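Local coordinates for pmbA-related protein (Thermotoga maritima, PDB 1VL4), which is a putative modulator of DNA gyrase and may act as a metallopeptidase, at residues S175-G180 and L201-E206. Sequence-based numbering, arbitrary orientation. Where two conformers were deposited one is given.
Sequences SQMDGG and LARTPE
G180 and A202 form an antiparallel hydrogen-bonded pair, each satisfying the other's backbone N and O. G180 N donates to A202 O at 2.8 Å, with a C=O...N angle of 165°, and A202 N returns a bond to G180 O at 2.9 Å. That second carbonyl also receives a CA-H...O contact, L201 CA lying 3.6 Å from G180 O. One residue back, G179, which has no side chain, brings its CA within 3.2 Å of A202 O.

Past A202 the chain leaves the strand, and the R203 and D178 side chains, backbone carbonyls and a water carry the contact. CG of R203 is anti to its backbone N (chi1 -170°); the chain is bent at chi2 and chi3, and its end returns to 175-180. There NH1 makes a weak bond to D178 O, at 3.3 Å and 131°, and another weak one to T118 O; the stronger partners are P289 O for NE and H288 O for NH2. The D178 carboxylate forms no salt bridge with this arginine, since OD1 stays 5.2 Å from R203 NH1. Instead OD1 accepts from V120 N and OD2 from G121 N, while a water donates both to D178 OD2 and, at 2.6 Å, to R203 O. The arrangement is that of the open end of a β-hairpin, where strand 194-202 parts from strand 172-188 at the margin of the long antiparallel sheet.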
loop_
_atom_site.group_PDB
_atom_site.type_symbol
_atom_site.label_atom_id
_atom_site.label_comp_id
_atom_site.label_asym_id
_atom_site.label_seq_id
_atom_site.Cartn_x
_atom_site.Cartn_y
_atom_site.Cartn_z
ATOM N N SER A 175 -11.848 6.462 -23.412
ATOM C CA SER A 175 -12.068 5.008 -23.462
ATOM C C SER A 175 -12.826 4.569 -22.211
ATOM O O SER A 175 -12.728 5.199 -21.168
ATOM C CB SER A 175 -10.696 4.327 -23.518
ATOM O OG SER A 175 -10.772 2.920 -23.406
ATOM N N GLN A 176 -13.649 3.536 -22.319
ATOM C CA GLN A 176 -14.271 2.981 -21.158
ATOM C C GLN A 176 -13.948 1.532 -21.154
ATOM O O GLN A 176 -13.713 0.922 -22.237
ATOM C CB GLN A 176 -15.786 3.089 -21.163
ATOM C CG GLN A 176 -16.375 4.385 -21.231
ATOM C CD GLN A 176 -17.846 4.235 -21.005
ATOM O OE1 GLN A 176 -18.297 4.019 -19.879
ATOM N NE2 GLN A 176 -18.593 4.244 -22.090
ATOM N N MET A 177 -13.771 0.980 -19.950
ATOM C CA MET A 177 -13.406 -0.442 -19.735
ATOM C C MET A 177 -14.243 -0.967 -18.572
ATOM O O MET A 177 -14.445 -0.256 -17.576
ATOM C CB MET A 177 -11.880 -0.656 -19.429
ATOM C CG MET A 177 -11.439 -0.395 -18.011
ATOM S SD MET A 177 -12.307 -1.369 -16.739
ATOM C CE MET A 177 -11.597 -3.057 -16.986
ATOM N N ASP A 178 -14.681 -2.219 -18.670
ATOM C CA ASP A 178 -15.290 -2.885 -17.552
ATOM C C ASP A 178 -14.756 -4.319 -17.390
ATOM O O ASP A 178 -13.974 -4.804 -18.227
ATOM C CB ASP A 178 -16.820 -2.796 -17.586
ATOM C CG ASP A 178 -17.472 -3.617 -18.671
ATOM O OD1 ASP A 178 -16.846 -4.084 -19.640
ATOM O OD2 ASP A 178 -18.678 -3.746 -18.543
ATOM N N GLY A 179 -15.080 -4.943 -16.258
ATOM C CA GLY A 179 -14.609 -6.284 -16.008
ATOM C C GLY A 179 -14.797 -6.644 -14.576
ATOM O O GLY A 179 -15.325 -5.869 -13.794
ATOM N N GLY A 180 -14.410 -7.864 -14.266
ATOM C CA GLY A 180 -14.596 -8.434 -12.933
ATOM C C GLY A 180 -13.704 -9.633 -12.737
ATOM O O GLY A 180 -13.050 -10.103 -13.679
ATOM N N LEU A 201 -10.449 -13.995 -14.300
ATOM C CA LEU A 201 -10.704 -12.587 -14.737
ATOM C C LEU A 201 -11.649 -12.654 -15.920
ATOM O O LEU A 201 -11.569 -13.593 -16.722
ATOM C CB LEU A 201 -9.390 -11.920 -15.117
ATOM C CG LEU A 201 -8.584 -11.525 -13.892
ATOM C CD1 LEU A 201 -7.089 -11.571 -14.194
ATOM C CD2 LEU A 201 -9.006 -10.149 -13.403
ATOM N N ALA A 202 -12.614 -11.743 -15.977
ATOM C CA ALA A 202 -13.611 -11.740 -17.019
ATOM C C ALA A 202 -14.059 -10.321 -17.407
ATOM O O ALA A 202 -14.103 -9.398 -16.587
ATOM C CB ALA A 202 -14.808 -12.532 -16.567
ATOM N N ARG A 203 -14.454 -10.192 -18.663
ATOM C CA ARG A 203 -15.073 -8.974 -19.205
ATOM C C ARG A 203 -16.591 -9.006 -18.982
ATOM O O ARG A 203 -17.274 -7.973 -18.905
ATOM C CB ARG A 203 -14.727 -8.903 -20.701
ATOM C CG ARG A 203 -15.090 -7.596 -21.313
ATOM C CD ARG A 203 -14.050 -6.568 -21.243
ATOM N NE ARG A 203 -12.688 -6.939 -21.714
ATOM C CZ ARG A 203 -11.636 -6.182 -21.412
ATOM N NH1 ARG A 203 -11.818 -5.045 -20.771
ATOM N NH2 ARG A 203 -10.416 -6.502 -21.776
ATOM N N THR A 204 -17.159 -10.209 -18.888
ATOM C CA THR A 204 -18.587 -10.338 -18.649
ATOM C C THR A 204 -18.853 -11.380 -17.525
ATOM O O THR A 204 -18.038 -12.265 -17.323
ATOM C CB THR A 204 -19.278 -10.776 -19.949
ATOM O OG1 THR A 204 -20.700 -10.696 -19.795
ATOM C CG2 THR A 204 -18.932 -12.184 -20.263
ATOM N N PRO A 205 -19.987 -11.268 -16.816
ATOM C CA PRO A 205 -20.259 -12.209 -15.745
ATOM C C PRO A 205 -20.358 -13.672 -16.225
ATOM O O PRO A 205 -20.025 -14.601 -15.490
ATOM C CB PRO A 205 -21.592 -11.734 -15.183
ATOM C CG PRO A 205 -21.881 -10.479 -15.805
ATOM C CD PRO A 205 -21.006 -10.204 -16.902
ATOM N N GLU A 206 -20.750 -13.848 -17.483
ATOM C CA GLU A 206 -20.982 -15.154 -18.089
ATOM C C GLU A 206 -19.708 -15.887 -18.187
ATOM O O GLU A 206 -19.695 -17.116 -18.263
ATOM C CB GLU A 206 -21.520 -14.981 -19.516
ATOM C CG GLU A 206 -22.973 -14.632 -19.563
ATOM C CD GLU A 206 -23.279 -13.233 -19.122
ATOM O OE1 GLU A 206 -22.507 -12.282 -19.443
ATOM O OE2 GLU A 206 -24.328 -13.091 -18.465
HETATM O O HOH W 1 -19.429 -6.533 -18.541
#